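Local structure of LS-24 (Lathyrus sativus, 3LP9) at residues A[155-158]-A[159-162]; A[163-167]-A[168-172]. The protein probably binds either hemin, as a monomer, or spermine, as a dimer, and may act in the response to oxidative stress and in polyamine biosynthesis. One frame throughout, in Å; residues are numbered along the deposited sequence.

Contact 1: residues A[155-158]-A[159-162]; sequences IKSI and SSGY
Ser160 folds its hydroxyl back onto the carbonyl of Ser157, and this side-chain bond heads the polar part of the contact. Ser160 OG donates to Ser157 O at 2.7 Å, the donor tilted modestly out of the carbonyl plane. It gets there because OG sits between the backbone N and the carbonyl carbon (chi1 84°), a position that a small polar residue tolerates well. Ser157 answers in the other direction: as N-cap of the short, weakly bonded helix 158-161 it takes a weak but fairly straight bond from Ser160 N to its OG, at 3.3 Å. Serine suits both posts, since its short side chain can reach back to nearby backbone.

Among backbone bonds, Ile158 O is gripped twice. Tyr162 N approaches it almost head-on, at 2.6 Å, whereas Gly161 N comes from above the carbonyl plane at 2.9 Å.

The apolar part lies on another side of the turn. Ile158 CG2 meets Tyr162 CD2 at 4.0 Å, and the edge of the same ring lies near Ile158 O. The tyrosine packs against the four-stranded sheet, its OH hydrogen-bonded to Tyr124 and its ring edge-to-face with Tyr140. Ile158 packs on Phe135, a buried setting that a branched aliphatic side chain suits.

Water completes the outer side. Lys156 lays its CB 3.4 Å from Ser160 OG, and a bend at chi3 helps carry NZ to a water that also donates to Ser160 OG.

The chemistry thus divides the turn: serines and a hydrated lysine serve its polar side, while isoleucine and tyrosine fix the other to the sheet, so that strand 149-157 passes directly into a helical turn with a weak N-cap.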
loop_
_atom_site.group_PDB
_atom_site.type_symbol
_atom_site.label_atom_id
_atom_site.label_comp_id
_atom_site.label_asym_id
_atom_site.label_seq_id
_atom_site.Cartn_x
_atom_site.Cartn_y
_atom_site.Cartn_z
ATOM N N ILE A 155 19.088 -18.385 -2.326
ATOM C CA ILE A 155 19.436 -17.096 -1.674
ATOM C C ILE A 155 20.671 -17.289 -0.808
ATOM O O ILE A 155 20.663 -18.056 0.160
ATOM C CB ILE A 155 18.304 -16.547 -0.773
ATOM C CG1 ILE A 155 17.005 -16.364 -1.570
ATOM C CG2 ILE A 155 18.760 -15.239 -0.024
ATOM C CD1 ILE A 155 15.936 -15.502 -0.896
ATOM N N LYS A 156 21.717 -16.548 -1.121
ATOM C CA LYS A 156 22.996 -16.705 -0.428
ATOM C C LYS A 156 23.418 -15.426 0.272
ATOM O O LYS A 156 22.902 -14.343 -0.011
ATOM C CB LYS A 156 24.047 -17.160 -1.435
ATOM C CG LYS A 156 23.913 -18.663 -1.707
ATOM C CD LYS A 156 24.597 -19.096 -3.035
ATOM C CE LYS A 156 24.147 -18.235 -4.223
ATOM N NZ LYS A 156 25.073 -18.490 -5.408
ATOM N N SER A 157 24.355 -15.548 1.194
ATOM C CA SER A 157 24.848 -14.398 1.961
ATOM C C SER A 157 25.654 -13.518 1.023
ATOM O O SER A 157 26.192 -14.008 0.018
ATOM C CB SER A 157 25.711 -14.890 3.146
ATOM O OG SER A 157 27.035 -15.182 2.733
ATOM N N ILE A 158 25.753 -12.232 1.333
ATOM C CA ILE A 158 26.534 -11.302 0.512
ATOM C C ILE A 158 28.011 -11.664 0.450
ATOM O O ILE A 158 28.631 -11.574 -0.605
ATOM C CB ILE A 158 26.369 -9.846 1.005
ATOM C CG1 ILE A 158 25.008 -9.306 0.556
ATOM C CG2 ILE A 158 27.546 -8.996 0.508
ATOM C CD1 ILE A 158 24.556 -7.954 1.213
ATOM N N SER A 159 28.618 -12.083 1.558
ATOM C CA SER A 159 30.073 -12.381 1.474
ATOM C C SER A 159 30.366 -13.588 0.556
ATOM O O SER A 159 31.383 -13.594 -0.158
ATOM C CB SER A 159 30.737 -12.537 2.850
ATOM O OG SER A 159 29.806 -13.116 3.754
ATOM N N SER A 160 29.479 -14.589 0.553
ATOM C CA SER A 160 29.595 -15.710 -0.379
ATOM C C SER A 160 29.632 -15.227 -1.857
ATOM O O SER A 160 30.205 -15.885 -2.729
ATOM C CB SER A 160 28.458 -16.721 -0.156
ATOM O OG SER A 160 27.284 -16.335 -0.864
ATOM N N GLY A 161 29.041 -14.061 -2.129
ATOM C CA GLY A 161 28.840 -13.627 -3.500
ATOM C C GLY A 161 29.673 -12.425 -3.842
ATOM O O GLY A 161 30.043 -12.269 -4.994
ATOM N N TYR A 162 29.999 -11.599 -2.852
ATOM C CA TYR A 162 30.808 -10.365 -3.048
ATOM C C TYR A 162 32.037 -10.366 -2.112
ATOM O O TYR A 162 32.031 -9.653 -1.075
ATOM C CB TYR A 162 29.961 -9.101 -2.753
ATOM C CG TYR A 162 28.769 -9.013 -3.649
ATOM C CD1 TYR A 162 28.823 -8.252 -4.838
ATOM C CD2 TYR A 162 27.621 -9.775 -3.402
ATOM C CE1 TYR A 162 27.760 -8.223 -5.727
ATOM C CE2 TYR A 162 26.554 -9.739 -4.272
ATOM C CZ TYR A 162 26.619 -8.972 -5.433
ATOM O OH TYR A 162 25.569 -8.967 -6.333
HETATM O O HOH W 1 27.142 -16.632 -3.889
#

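Contact 2: residues A[163-167]-A[168-172]; sequences PCFRN and TIFES
Phe170 sets its CB squarely over the Phe165 ring, 3.6 Å from the centroid and almost on the ring normal, a CH-pi contact at the heart of the tightly packed part. The two rings are slid apart and barely overlap, their planes at 30°. Cys164 SG lies over the opposite face of Phe165, toward the rim, and Phe188 meets this ring edge-to-face, so a large flat residue is well used here. Replacing Phe165 with an alanine would probably open a gap beneath Phe170 CB and take from Phe188 its edge-to-face partner.

Beside the rings, Phe165 O closes a type II beta turn by accepting a weak bond from Thr168 N. Thr168 OG1, which chi1 of 73° turns back over the residue's own backbone, also donates to Phe165 O, though the modelled separation is improbably short.

The outer side is looser and polar. Glu171 reaches out straight and brings OE1 within 2.8 Å of Asn167 N, which meets it from above the carboxylate plane. Asn167 adopts a left-handed conformation (phi 62°) that asparagine accepts readily at the third position of such a turn. Arg166 points its CB away and probably hydrogen-bonds through NH2 to Ser159 O.

A polar turn outside and phenylalanines packed inward on strands 185-190 and 193-198 make this a connection between successive blades of the hemopexin beta-propeller.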
loop_
_atom_site.group_PDB
_atom_site.type_symbol
_atom_site.label_atom_id
_atom_site.label_comp_id
_atom_site.label_asym_id
_atom_site.label_seq_id
_atom_site.Cartn_x
_atom_site.Cartn_y
_atom_site.Cartn_z
ATOM N N PRO A 163 33.089 -11.120 -2.469
ATOM C CA PRO A 163 34.279 -11.176 -1.596
ATOM C C PRO A 163 34.873 -9.766 -1.329
ATOM O O PRO A 163 35.424 -9.475 -0.266
ATOM C CB PRO A 163 35.258 -12.077 -2.393
ATOM C CG PRO A 163 34.322 -12.956 -3.267
ATOM C CD PRO A 163 33.318 -11.885 -3.717
ATOM N N CYS A 164 34.697 -8.881 -2.291
ATOM C CA CYS A 164 35.216 -7.535 -2.147
ATOM C C CYS A 164 34.553 -6.792 -0.972
ATOM O O CYS A 164 35.076 -5.766 -0.511
ATOM C CB CYS A 164 35.039 -6.775 -3.462
ATOM S SG CYS A 164 33.325 -6.610 -4.116
ATOM N N PHE A 165 33.402 -7.328 -0.496
ATOM C CA PHE A 165 32.633 -6.712 0.608
ATOM C C PHE A 165 33.004 -7.259 1.984
ATOM O O PHE A 165 32.586 -6.700 2.982
ATOM C CB PHE A 165 31.129 -6.845 0.380
ATOM C CG PHE A 165 30.560 -5.844 -0.629
ATOM C CD1 PHE A 165 31.247 -4.677 -0.939
ATOM C CD2 PHE A 165 29.308 -6.066 -1.220
ATOM C CE1 PHE A 165 30.693 -3.754 -1.870
ATOM C CE2 PHE A 165 28.752 -5.164 -2.107
ATOM C CZ PHE A 165 29.433 -4.004 -2.433
ATOM N N ARG A 166 33.777 -8.348 2.039
ATOM C CA ARG A 166 34.214 -8.944 3.310
ATOM C C ARG A 166 34.958 -7.943 4.198
ATOM O O ARG A 166 35.780 -7.196 3.708
ATOM C CB ARG A 166 35.162 -10.049 3.014
ATOM C CG ARG A 166 34.541 -11.339 3.197
ATOM C CD ARG A 166 35.162 -12.262 2.183
ATOM N NE ARG A 166 34.146 -13.028 1.450
ATOM C CZ ARG A 166 34.439 -14.049 0.641
ATOM N NH1 ARG A 166 35.713 -14.411 0.459
ATOM N NH2 ARG A 166 33.469 -14.705 0.009
ATOM N N ASN A 167 34.654 -7.900 5.491
ATOM C CA ASN A 167 35.329 -6.969 6.411
ATOM C C ASN A 167 35.118 -5.504 6.068
ATOM O O ASN A 167 35.989 -4.686 6.310
ATOM C CB ASN A 167 36.841 -7.294 6.518
ATOM C CG ASN A 167 37.093 -8.727 6.973
ATOM O OD1 ASN A 167 36.558 -9.191 8.009
ATOM N ND2 ASN A 167 37.873 -9.473 6.171
ATOM N N THR A 168 33.972 -5.215 5.458
ATOM C CA THR A 168 33.533 -3.877 5.084
ATOM C C THR A 168 32.102 -3.784 5.608
ATOM O O THR A 168 31.513 -4.777 6.008
ATOM C CB THR A 168 33.578 -3.619 3.535
ATOM O OG1 THR A 168 32.523 -4.323 2.851
ATOM C CG2 THR A 168 34.907 -4.046 2.936
ATOM N N ILE A 169 31.570 -2.570 5.648
ATOM C CA ILE A 169 30.222 -2.267 6.075
ATOM C C ILE A 169 29.161 -2.878 5.180
ATOM O O ILE A 169 28.032 -3.117 5.571
ATOM C CB ILE A 169 30.098 -0.742 6.160
ATOM C CG1 ILE A 169 30.296 -0.101 4.781
ATOM C CG2 ILE A 169 31.139 -0.199 7.207
ATOM C CD1 ILE A 169 29.824 1.249 4.725
ATOM N N PHE A 170 29.533 -3.153 3.954
ATOM C CA PHE A 170 28.601 -3.743 2.958
ATOM C C PHE A 170 28.351 -5.242 3.169
ATOM O O PHE A 170 27.342 -5.780 2.714
ATOM C CB PHE A 170 29.039 -3.385 1.530
ATOM C CG PHE A 170 28.926 -1.929 1.219
ATOM C CD1 PHE A 170 27.672 -1.345 1.017
ATOM C CD2 PHE A 170 30.070 -1.115 1.196
ATOM C CE1 PHE A 170 27.576 0.009 0.787
ATOM C CE2 PHE A 170 29.967 0.264 0.930
ATOM C CZ PHE A 170 28.748 0.809 0.720
ATOM N N GLU A 171 29.270 -5.910 3.885
ATOM C CA GLU A 171 29.161 -7.354 4.240
ATOM C C GLU A 171 27.805 -7.723 4.881
ATOM O O GLU A 171 27.284 -8.827 4.666
ATOM C CB GLU A 171 30.331 -7.703 5.129
ATOM C CG GLU A 171 30.283 -8.990 5.836
ATOM C CD GLU A 171 31.588 -9.266 6.599
ATOM O OE1 GLU A 171 32.342 -8.312 6.938
ATOM O OE2 GLU A 171 31.833 -10.464 6.895
ATOM N N SER A 172 27.241 -6.761 5.639
ATOM C CA SER A 172 25.964 -6.888 6.283
ATOM C C SER A 172 24.782 -6.163 5.628
ATOM O O SER A 172 23.722 -6.036 6.268
ATOM C CB SER A 172 26.089 -6.373 7.700
ATOM O OG SER A 172 26.421 -5.000 7.715
#

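In the fold
Coming from the N terminus, the chain finishes the third blade, a four-stranded antiparallel sheet, with strand 149-157, and contact 1 turns it at once into helix 158-161. Contact 2 follows in series, neither enclosing nor crossing the first: it closes the turn at 165-168 in the loop that leads to strand 176-179, the first strand of the next sheet. The contacts touch, their centres about 10 Å apart. Ile158 CG2 packs against Phe165 CD2 at 3.8 Å, and Ile158 CD1 lies 3.8 Å from Phe170 O. Together they join neighbouring propeller blades, away from the calcium and sodium ions of the central channel.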